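C-domain type II peptide synthetase (Streptomyces globisporus, PDB 4ZNM) is a condensation domain of a type II peptide synthetase, with the paired alpha/beta lobes of the CoA-dependent acyltransferase clan. Local coordinates at residues V108-S111 with E112-R116; M165-I168 with A169-L172; Y276-L279 with L280-T284; A324-R327 with E328-R332. All blocks are in the same frame, centred on the assembly; numbering follows the deposited sequence.

Interaction 1 of 4, residues V108-S111 with E112-R116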
loop_
_atom_site.group_PDB
_atom_site.type_symbol
_atom_site.label_atom_id
_atom_site.label_comp_id
_atom_site.label_asym_id
_atom_site.label_seq_id
_atom_site.Cartn_x
_atom_site.Cartn_y
_atom_site.Cartn_z
ATOM N N VAL A 108 -15.481 -25.933 9.305
ATOM C CA VAL A 108 -14.920 -25.884 10.653
ATOM C C VAL A 108 -15.528 -24.741 11.474
ATOM O O VAL A 108 -16.244 -23.899 10.943
ATOM C CB VAL A 108 -13.393 -25.757 10.587
ATOM C CG1 VAL A 108 -12.769 -27.029 10.030
ATOM C CG2 VAL A 108 -12.981 -24.531 9.738
ATOM N N ASP A 109 -15.235 -24.709 12.767
ATOM C CA ASP A 109 -15.845 -23.717 13.668
ATOM C C ASP A 109 -15.280 -22.315 13.377
ATOM O O ASP A 109 -14.242 -22.177 12.704
ATOM C CB ASP A 109 -15.644 -24.136 15.138
ATOM C CG ASP A 109 -14.187 -24.165 15.558
ATOM O OD1 ASP A 109 -13.435 -23.239 15.189
ATOM O OD2 ASP A 109 -13.799 -25.111 16.281
ATOM N N GLU A 110 -15.955 -21.271 13.847
ATOM C CA GLU A 110 -15.655 -19.908 13.381
ATOM C C GLU A 110 -14.192 -19.508 13.555
ATOM O O GLU A 110 -13.567 -18.967 12.618
ATOM C CB GLU A 110 -16.549 -18.889 14.100
ATOM C CG GLU A 110 -16.245 -17.405 13.739
ATOM C CD GLU A 110 -16.299 -17.126 12.230
ATOM O OE1 GLU A 110 -16.959 -17.912 11.515
ATOM O OE2 GLU A 110 -15.681 -16.134 11.750
ATOM N N SER A 111 -13.623 -19.735 14.738
ATOM C CA SER A 111 -12.231 -19.313 14.949
ATOM C C SER A 111 -11.296 -20.035 13.958
ATOM O O SER A 111 -10.307 -19.477 13.481
ATOM C CB SER A 111 -11.771 -19.555 16.383
ATOM O OG SER A 111 -11.762 -20.929 16.706
ATOM N N GLU A 112 -11.607 -21.276 13.633
ATOM C CA GLU A 112 -10.759 -21.989 12.702
ATOM C C GLU A 112 -10.909 -21.416 11.281
ATOM O O GLU A 112 -9.955 -21.463 10.493
ATOM C CB GLU A 112 -11.078 -23.478 12.735
ATOM C CG GLU A 112 -10.135 -24.341 11.900
ATOM C CD GLU A 112 -8.692 -24.287 12.391
ATOM O OE1 GLU A 112 -8.463 -23.968 13.582
ATOM O OE2 GLU A 112 -7.786 -24.553 11.573
ATOM N N ARG A 113 -12.085 -20.858 10.972
ATOM C CA ARG A 113 -12.339 -20.198 9.676
ATOM C C ARG A 113 -11.530 -18.907 9.447
ATOM O O ARG A 113 -11.011 -18.675 8.347
ATOM C CB ARG A 113 -13.833 -19.897 9.534
ATOM C CG ARG A 113 -14.650 -21.187 9.306
ATOM C CD ARG A 113 -16.086 -20.973 8.923
ATOM N NE ARG A 113 -16.818 -22.243 9.063
ATOM C CZ ARG A 113 -17.989 -22.501 8.499
ATOM N NH1 ARG A 113 -18.610 -21.563 7.795
ATOM N NH2 ARG A 113 -18.546 -23.700 8.639
ATOM N N VAL A 114 -11.432 -18.066 10.468
ATOM C CA VAL A 114 -10.695 -16.805 10.345
ATOM C C VAL A 114 -9.220 -17.128 10.111
ATOM O O VAL A 114 -8.513 -16.471 9.338
ATOM C CB VAL A 114 -10.848 -15.943 11.585
ATOM C CG1 VAL A 114 -10.265 -14.557 11.334
ATOM C CG2 VAL A 114 -12.309 -15.851 11.994
ATOM N N ARG A 115 -8.794 -18.168 10.812
ATOM C CA ARG A 115 -7.446 -18.662 10.791
ATOM C C ARG A 115 -7.127 -19.251 9.431
ATOM O O ARG A 115 -6.093 -18.931 8.849
ATOM C CB ARG A 115 -7.289 -19.699 11.904
ATOM C CG ARG A 115 -5.949 -20.379 12.040
ATOM C CD ARG A 115 -6.089 -21.508 13.071
ATOM N NE ARG A 115 -4.887 -22.325 13.231
ATOM C CZ ARG A 115 -4.556 -23.350 12.445
ATOM N NH1 ARG A 115 -5.327 -23.693 11.415
ATOM N NH2 ARG A 115 -3.442 -24.034 12.684
ATOM N N ARG A 116 -8.007 -20.105 8.911
ATOM C CA ARG A 116 -7.728 -20.740 7.641
ATOM C C ARG A 116 -7.835 -19.686 6.541
ATOM O O ARG A 116 -7.099 -19.750 5.577
ATOM C CB ARG A 116 -8.641 -21.941 7.386
ATOM C CG ARG A 116 -8.176 -23.189 8.163
ATOM C CD ARG A 116 -9.007 -24.446 7.845
ATOM N NE ARG A 116 -8.873 -25.461 8.891
ATOM C CZ ARG A 116 -9.281 -26.722 8.792
ATOM N NH1 ARG A 116 -9.861 -27.169 7.682
ATOM N NH2 ARG A 116 -9.112 -27.540 9.819
#
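Two arginine guanidinium groups meet Val108 in different ways. That of Arg113 presents its edge: the backbone oxygen of Val108 lies near its plane, 17° out of it, and takes a bond of 2.6 Å from Arg113 NE, with a weak second one from NH2. An extended chain, CG beside the backbone N and anti to the carbonyl carbon (chi1 -72°), brings the group back past the start of the helix. The guanidinium of Arg116 offers a face instead. Val108 CG1 sits over it, off towards the rim and 3.7 Å from Arg116 CZ, while Glu112 OE2 lies in plane at the edge, 3.0 Å from Arg116 NE, in a nearly straight bond to its anti lone pair. Arg115 NH1 reaches the same Glu112 OE2 at 2.6 Å, so one oxygen anchors two positive charges. Glu112 CG, anti to the backbone N (chi1 -174°), lies 3.6 Å from Val108 CG2.

Asp109 is the N-cap. Its OD1 takes Glu112 N at 3.1 Å and Ser111 OG from above the carboxylate plane.

Further out, Arg116 NH1 bonds to Leu105 O, Arg113 NH1 forms salt bridges with Asp145 and Asp148 and its NH2 one with Asp107, while Glu110 pairs with Arg53 of strand 47-55. This surface turn opens helix 110-125, the helical link of a beta-alpha-beta unit between the parallel strands 101-104 and 137-143.

Interaction 2 of 4, residues M165-I168 with A169-L172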
loop_
_atom_site.group_PDB
_atom_site.type_symbol
_atom_site.label_atom_id
_atom_site.label_comp_id
_atom_site.label_asym_id
_atom_site.label_seq_id
_atom_site.Cartn_x
_atom_site.Cartn_y
_atom_site.Cartn_z
HETATM N N MSE A 165 -7.815 -2.131 -5.519
HETATM C CA MSE A 165 -8.251 -3.468 -5.089
HETATM C C MSE A 165 -9.694 -3.378 -4.521
HETATM O O MSE A 165 -10.520 -4.242 -4.739
HETATM C CB MSE A 165 -7.309 -4.050 -4.030
HETATM C CG MSE A 165 -5.947 -4.476 -4.536
HETATM SE SE MSE A 165 -6.016 -5.978 -5.746
HETATM C CE MSE A 165 -7.045 -7.202 -4.669
ATOM N N HIS A 166 -9.981 -2.312 -3.812
ATOM C CA HIS A 166 -11.350 -2.077 -3.325
ATOM C C HIS A 166 -12.302 -1.965 -4.536
ATOM O O HIS A 166 -13.350 -2.623 -4.559
ATOM C CB HIS A 166 -11.388 -0.853 -2.453
ATOM C CG HIS A 166 -12.767 -0.388 -2.127
ATOM N ND1 HIS A 166 -13.355 -0.609 -0.898
ATOM C CD2 HIS A 166 -13.685 0.284 -2.871
ATOM C CE1 HIS A 166 -14.572 -0.091 -0.896
ATOM N NE2 HIS A 166 -14.799 0.453 -2.082
ATOM N N VAL A 167 -11.912 -1.204 -5.563
ATOM C CA VAL A 167 -12.713 -1.057 -6.786
ATOM C C VAL A 167 -12.910 -2.407 -7.507
ATOM O O VAL A 167 -14.021 -2.725 -7.967
ATOM C CB VAL A 167 -12.090 -0.011 -7.743
ATOM C CG1 VAL A 167 -12.805 -0.017 -9.117
ATOM C CG2 VAL A 167 -12.177 1.417 -7.129
ATOM N N ILE A 168 -11.860 -3.223 -7.590
ATOM C CA ILE A 168 -11.925 -4.496 -8.302
ATOM C C ILE A 168 -12.949 -5.435 -7.644
ATOM O O ILE A 168 -13.704 -6.147 -8.316
ATOM C CB ILE A 168 -10.552 -5.145 -8.349
ATOM C CG1 ILE A 168 -9.616 -4.328 -9.260
ATOM C CG2 ILE A 168 -10.642 -6.619 -8.845
ATOM C CD1 ILE A 168 -8.141 -4.730 -9.123
ATOM N N ALA A 169 -12.929 -5.457 -6.319
ATOM C CA ALA A 169 -13.794 -6.320 -5.551
ATOM C C ALA A 169 -15.237 -5.845 -5.724
ATOM O O ALA A 169 -16.145 -6.656 -5.938
ATOM C CB ALA A 169 -13.378 -6.330 -4.085
ATOM N N ARG A 170 -15.437 -4.530 -5.705
ATOM C CA ARG A 170 -16.792 -3.985 -5.817
ATOM C C ARG A 170 -17.351 -4.294 -7.189
ATOM O O ARG A 170 -18.486 -4.783 -7.324
ATOM C CB ARG A 170 -16.848 -2.482 -5.566
ATOM C CG ARG A 170 -18.278 -1.958 -5.793
ATOM C CD ARG A 170 -18.351 -0.576 -6.226
ATOM N NE ARG A 170 -17.666 -0.304 -7.482
ATOM C CZ ARG A 170 -17.537 0.930 -7.950
ATOM N NH1 ARG A 170 -18.073 1.920 -7.257
ATOM N NH2 ARG A 170 -16.889 1.189 -9.089
ATOM N N ASP A 171 -16.556 -4.013 -8.209
ATOM C CA ASP A 171 -16.964 -4.263 -9.574
ATOM C C ASP A 171 -17.254 -5.753 -9.780
ATOM O O ASP A 171 -18.231 -6.110 -10.423
ATOM C CB ASP A 171 -15.877 -3.803 -10.524
ATOM C CG ASP A 171 -15.778 -2.267 -10.636
ATOM O OD1 ASP A 171 -16.511 -1.531 -9.916
ATOM O OD2 ASP A 171 -14.954 -1.812 -11.464
ATOM N N LEU A 172 -16.371 -6.601 -9.268
ATOM C CA LEU A 172 -16.485 -8.050 -9.464
ATOM C C LEU A 172 -17.788 -8.591 -8.921
ATOM O O LEU A 172 -18.499 -9.319 -9.603
ATOM C CB LEU A 172 -15.338 -8.778 -8.786
ATOM C CG LEU A 172 -15.465 -10.297 -8.726
ATOM C CD1 LEU A 172 -15.341 -10.836 -10.139
ATOM C CD2 LEU A 172 -14.430 -10.886 -7.803
#
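Ile168, Val167 and Ala169 bury more surface here than the other residues of the two segments, and each does so largely through the backbone. Ile168 O receives Leu172 N at 2.9 Å, and the Leu172 CB comes to 3.1 Å from Ile168 O. Ala169 N donates to Met165 O at 3.1 Å; its methyl also rests beside Met165 O and touches Trp52 of strand 47-55.

Val167 does more. Its O accepts Asp171 N at 2.9 Å, and the two side chains run side by side in the same direction, Val167 CG1 lying 3.7 Å from Asp171 OD2. CG1 stands anti to the backbone N (chi1 171°), which sets that methyl against the carboxylate one turn on. Arg170, bent at chi3, then folds its guanidinium to the other oxygen: NE and NH2 both hold Asp171 OD1, NH2 at 2.9 Å through the syn lone pair. Asp171 OD2 is taken by His74 and Arg73, so the buried carboxylate is gripped at both oxygens, which would probably favour its charged form. Asp305 gives Arg170 NH2 a second anion.

Met165 (present as selenomethionine), Ile168 and Leu172 face strand 148-156, and Leu172 also meets helix 60-73. Regular i to i+4 bonding with one apolar side laid on a beta-sheet is the build of a buried helix in an alpha/beta lobe, here helix 162-180.

Interaction 3 of 4, residues Y276-L279 with L280-T284; sequences YQVL and LHRRT
Tyr276 O accepts Leu280 N at 2.8 Å, and His281 N bonds Gln277 O at the same length; Arg282 N to Val278 O and Arg283 N to Leu279 O carry the ladder on. At its far end the carbonyl of Leu280 is held twice. Thr284 N and Thr284 OG1 approach Leu280 O from opposite faces of its plane, the hydroxyl at 2.7 Å. This is a threonine hydroxyl turned back on the carbonyl four residues earlier, in the last turn of helix 268-284, where the main chain leaves towards strand 288-295. Glu286, just beyond, ties the exit further, its N bonded to Thr284 OG1 and its O to His281 ND1.

Packing starts with a CH-pi contact. Leu280 CD1 stands over one face of the Tyr276 ring, 4.0 Å from its centroid and nearest to CE2 (3.5 Å), because Leu280 CG is anti to its carbonyl carbon (chi1 -65°) and so swings back along the helix. The ring also stacks with Phe371, meets Trp412 edge-to-face and bonds Ser369 through OH. Val278 and Arg282 lie alongside each other, Val278 CG1 touching Arg282 NH2 at 3.6 Å. Leu279 packs on helix 435-454, where Arg283 makes a cation-pi contact with Phe441.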
loop_
_atom_site.group_PDB
_atom_site.type_symbol
_atom_site.label_atom_id
_atom_site.label_comp_id
_atom_site.label_asym_id
_atom_site.label_seq_id
_atom_site.Cartn_x
_atom_site.Cartn_y
_atom_site.Cartn_z
ATOM N N TYR A 276 6.049 7.948 15.078
ATOM C CA TYR A 276 7.172 7.330 14.333
ATOM C C TYR A 276 8.390 8.254 14.354
ATOM O O TYR A 276 9.539 7.817 14.512
ATOM C CB TYR A 276 6.766 7.018 12.894
ATOM C CG TYR A 276 7.785 6.202 12.152
ATOM C CD1 TYR A 276 8.242 5.012 12.682
ATOM C CD2 TYR A 276 8.291 6.618 10.929
ATOM C CE1 TYR A 276 9.167 4.255 12.030
ATOM C CE2 TYR A 276 9.218 5.842 10.248
ATOM C CZ TYR A 276 9.632 4.653 10.808
ATOM O OH TYR A 276 10.550 3.846 10.190
ATOM N N GLN A 277 8.133 9.542 14.214
ATOM C CA GLN A 277 9.214 10.515 14.249
ATOM C C GLN A 277 9.878 10.518 15.604
ATOM O O GLN A 277 11.126 10.577 15.707
ATOM C CB GLN A 277 8.697 11.901 13.903
ATOM C CG GLN A 277 8.208 11.970 12.491
ATOM C CD GLN A 277 7.878 13.364 12.053
ATOM O OE1 GLN A 277 8.723 14.075 11.511
ATOM N NE2 GLN A 277 6.645 13.762 12.266
ATOM N N VAL A 278 9.062 10.450 16.649
ATOM C CA VAL A 278 9.591 10.379 18.004
ATOM C C VAL A 278 10.463 9.130 18.132
ATOM O O VAL A 278 11.555 9.179 18.695
ATOM C CB VAL A 278 8.471 10.407 19.065
ATOM C CG1 VAL A 278 9.011 10.184 20.458
ATOM C CG2 VAL A 278 7.788 11.752 19.063
ATOM N N LEU A 279 9.981 8.013 17.613
ATOM C CA LEU A 279 10.742 6.769 17.661
ATOM C C LEU A 279 12.084 6.911 16.937
ATOM O O LEU A 279 13.096 6.505 17.463
ATOM C CB LEU A 279 9.969 5.626 17.019
ATOM C CG LEU A 279 10.694 4.272 16.914
ATOM C CD1 LEU A 279 10.921 3.658 18.290
ATOM C CD2 LEU A 279 9.906 3.342 16.051
ATOM N N LEU A 280 12.085 7.476 15.734
ATOM C CA LEU A 280 13.333 7.652 14.998
ATOM C C LEU A 280 14.291 8.631 15.669
ATOM O O LEU A 280 15.511 8.452 15.618
ATOM C CB LEU A 280 13.053 8.121 13.584
ATOM C CG LEU A 280 12.297 7.120 12.705
ATOM C CD1 LEU A 280 12.035 7.693 11.335
ATOM C CD2 LEU A 280 13.006 5.805 12.581
ATOM N N HIS A 281 13.755 9.677 16.289
ATOM C CA HIS A 281 14.599 10.543 17.079
ATOM C C HIS A 281 15.267 9.767 18.196
ATOM O O HIS A 281 16.476 9.904 18.431
ATOM C CB HIS A 281 13.821 11.704 17.691
ATOM C CG HIS A 281 14.565 12.371 18.793
ATOM N ND1 HIS A 281 15.643 13.193 18.562
ATOM C CD2 HIS A 281 14.441 12.278 20.136
ATOM C CE1 HIS A 281 16.123 13.614 19.717
ATOM N NE2 HIS A 281 15.415 13.066 20.687
ATOM N N ARG A 282 14.490 8.966 18.911
ATOM C CA ARG A 282 15.062 8.160 19.976
ATOM C C ARG A 282 16.070 7.108 19.440
ATOM O O ARG A 282 17.069 6.800 20.087
ATOM C CB ARG A 282 13.945 7.484 20.762
ATOM C CG ARG A 282 13.580 8.225 22.045
ATOM C CD ARG A 282 12.136 8.578 22.169
ATOM N NE ARG A 282 11.457 7.709 23.122
ATOM C CZ ARG A 282 10.445 8.089 23.901
ATOM N NH1 ARG A 282 9.886 7.215 24.728
ATOM N NH2 ARG A 282 9.988 9.339 23.859
ATOM N N ARG A 283 15.807 6.559 18.265
ATOM C CA ARG A 283 16.683 5.536 17.693
ATOM C C ARG A 283 17.970 6.129 17.080
ATOM O O ARG A 283 19.041 5.540 17.211
ATOM C CB ARG A 283 15.893 4.725 16.649
ATOM C CG ARG A 283 16.497 3.379 16.260
ATOM C CD ARG A 283 15.647 2.694 15.199
ATOM N NE ARG A 283 16.228 1.446 14.690
ATOM C CZ ARG A 283 16.015 0.238 15.221
ATOM N NH1 ARG A 283 15.238 0.098 16.301
ATOM N NH2 ARG A 283 16.588 -0.840 14.676
ATOM N N THR A 284 17.893 7.300 16.452
ATOM C CA THR A 284 19.009 7.800 15.639
ATOM C C THR A 284 19.678 9.051 16.204
ATOM O O THR A 284 20.749 9.434 15.766
ATOM C CB THR A 284 18.536 8.137 14.227
ATOM O OG1 THR A 284 17.689 9.293 14.285
ATOM C CG2 THR A 284 17.770 6.962 13.616
#

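Interaction 4 of 4, residues A324-R327 with E328-R332; sequences ASFR and EVVLR
Ser325 OG accepts Glu328 N at 3.1 Å, and Ala324 N in turn donates to Glu328 OE1 at 2.9 Å, meeting that oxygen from well above the carboxylate plane. The glutamate thus holds the backbone N of the residue before the cap. The hydroxyl oxygen sits between its own backbone N and carbonyl carbon (chi1 65°), within reach of Glu328 N, while Glu328, extended beyond CG, reaches back to Ala324, whose CB lies 3.6 Å from its OE2. Ser325 is therefore the N-cap of helix 326-335, and Ser325 O begins the regular ladder with a bond from Val329 N.

On the inner side Val330 CG2 sits over one face of the Phe326 ring, 3.7 Å from the centroid and closest to CE2, a CH-pi contact one turn along. Val330 N also donates to Phe326 O at 3.0 Å. Ala274 of helix 268-284 touches Phe326, Val329 and Val330 from that flank, and Phe260 of helix 251-264 reaches Val330 and Arg327. Arg327, bent at chi3, makes a salt bridge through NE with Asp457, while its backbone bonds to Pro456, pinning the helix start to the chain's C-terminal end.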
loop_
_atom_site.group_PDB
_atom_site.type_symbol
_atom_site.label_atom_id
_atom_site.label_comp_id
_atom_site.label_asym_id
_atom_site.label_seq_id
_atom_site.Cartn_x
_atom_site.Cartn_y
_atom_site.Cartn_z
ATOM N N ALA A 324 8.503 20.630 23.052
ATOM C CA ALA A 324 8.349 20.481 24.493
ATOM C C ALA A 324 7.432 19.311 24.827
ATOM O O ALA A 324 7.353 18.882 25.963
ATOM C CB ALA A 324 7.810 21.778 25.102
ATOM N N SER A 325 6.741 18.775 23.838
ATOM C CA SER A 325 5.767 17.733 24.128
ATOM C C SER A 325 5.462 16.942 22.888
ATOM O O SER A 325 5.716 17.386 21.777
ATOM C CB SER A 325 4.475 18.350 24.650
ATOM O OG SER A 325 3.900 19.135 23.616
ATOM N N PHE A 326 4.875 15.774 23.070
ATOM C CA PHE A 326 4.374 15.041 21.935
ATOM C C PHE A 326 3.365 15.901 21.172
ATOM O O PHE A 326 3.347 15.919 19.945
ATOM C CB PHE A 326 3.738 13.742 22.390
ATOM C CG PHE A 326 3.133 12.966 21.270
ATOM C CD1 PHE A 326 3.948 12.351 20.343
ATOM C CD2 PHE A 326 1.774 12.859 21.128
ATOM C CE1 PHE A 326 3.425 11.648 19.305
ATOM C CE2 PHE A 326 1.246 12.138 20.076
ATOM C CZ PHE A 326 2.088 11.541 19.165
ATOM N N ARG A 327 2.511 16.622 21.898
ATOM C CA ARG A 327 1.493 17.417 21.221
ATOM C C ARG A 327 2.115 18.368 20.213
ATOM O O ARG A 327 1.582 18.562 19.111
ATOM C CB ARG A 327 0.642 18.204 22.224
ATOM C CG ARG A 327 -0.494 18.989 21.559
ATOM C CD ARG A 327 -1.321 19.748 22.553
ATOM N NE ARG A 327 -1.865 18.874 23.591
ATOM C CZ ARG A 327 -2.910 18.068 23.413
ATOM N NH1 ARG A 327 -3.526 18.011 22.236
ATOM N NH2 ARG A 327 -3.325 17.316 24.420
ATOM N N GLU A 328 3.251 18.953 20.563
ATOM C CA GLU A 328 3.925 19.862 19.637
ATOM C C GLU A 328 4.492 19.102 18.429
ATOM O O GLU A 328 4.498 19.623 17.317
ATOM C CB GLU A 328 5.038 20.644 20.355
ATOM C CG GLU A 328 4.499 21.733 21.234
ATOM C CD GLU A 328 5.574 22.508 22.015
ATOM O OE1 GLU A 328 6.775 22.459 21.656
ATOM O OE2 GLU A 328 5.191 23.172 23.009
ATOM N N VAL A 329 4.955 17.870 18.620
ATOM C CA VAL A 329 5.404 17.072 17.464
ATOM C C VAL A 329 4.236 16.884 16.479
ATOM O O VAL A 329 4.395 17.040 15.257
ATOM C CB VAL A 329 5.974 15.704 17.879
ATOM C CG1 VAL A 329 6.409 14.919 16.648
ATOM C CG2 VAL A 329 7.203 15.869 18.776
ATOM N N VAL A 330 3.059 16.556 17.013
ATOM C CA VAL A 330 1.894 16.295 16.172
ATOM C C VAL A 330 1.507 17.574 15.426
ATOM O O VAL A 330 1.186 17.541 14.235
ATOM C CB VAL A 330 0.703 15.750 17.005
ATOM C CG1 VAL A 330 -0.504 15.456 16.111
ATOM C CG2 VAL A 330 1.102 14.488 17.728
ATOM N N LEU A 331 1.551 18.710 16.110
ATOM C CA LEU A 331 1.152 19.959 15.476
ATOM C C LEU A 331 2.121 20.341 14.349
ATOM O O LEU A 331 1.684 20.784 13.291
ATOM C CB LEU A 331 1.068 21.076 16.503
ATOM C CG LEU A 331 -0.083 20.943 17.501
ATOM C CD1 LEU A 331 0.073 22.004 18.560
ATOM C CD2 LEU A 331 -1.463 21.041 16.856
ATOM N N ARG A 332 3.421 20.139 14.561
ATOM C CA ARG A 332 4.414 20.369 13.502
ATOM C C ARG A 332 4.199 19.409 12.347
ATOM O O ARG A 332 4.310 19.790 11.189
ATOM C CB ARG A 332 5.811 20.244 14.056
ATOM C CG ARG A 332 6.123 21.432 14.985
ATOM C CD ARG A 332 7.515 21.345 15.525
ATOM N NE ARG A 332 7.715 22.287 16.615
ATOM C CZ ARG A 332 8.881 22.512 17.207
ATOM N NH1 ARG A 332 9.966 21.854 16.814
ATOM N NH2 ARG A 332 8.959 23.380 18.215
#

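How the interactions relate
The four contacts follow one another along the chain and fall into two pairs. Interactions 1 and 2 belong to helices associated with the sheet that contains strands 47-55 and 148-156; their centres are 25 Å apart and their nearest atoms about 16 Å. Interactions 3 and 4 lie across the chain's centre from interaction 2, each at least 37 Å from it between centres. They touch each other, with centres 14 Å apart: Val278 CG2 packs on Phe326 CD1 at 4.1 Å and on Val329 CG2 at 4.2 Å, so the two helices pack against each other through Val278. A bound sodium ion lies about 14 Å from the Ile168 side chain of interaction 2.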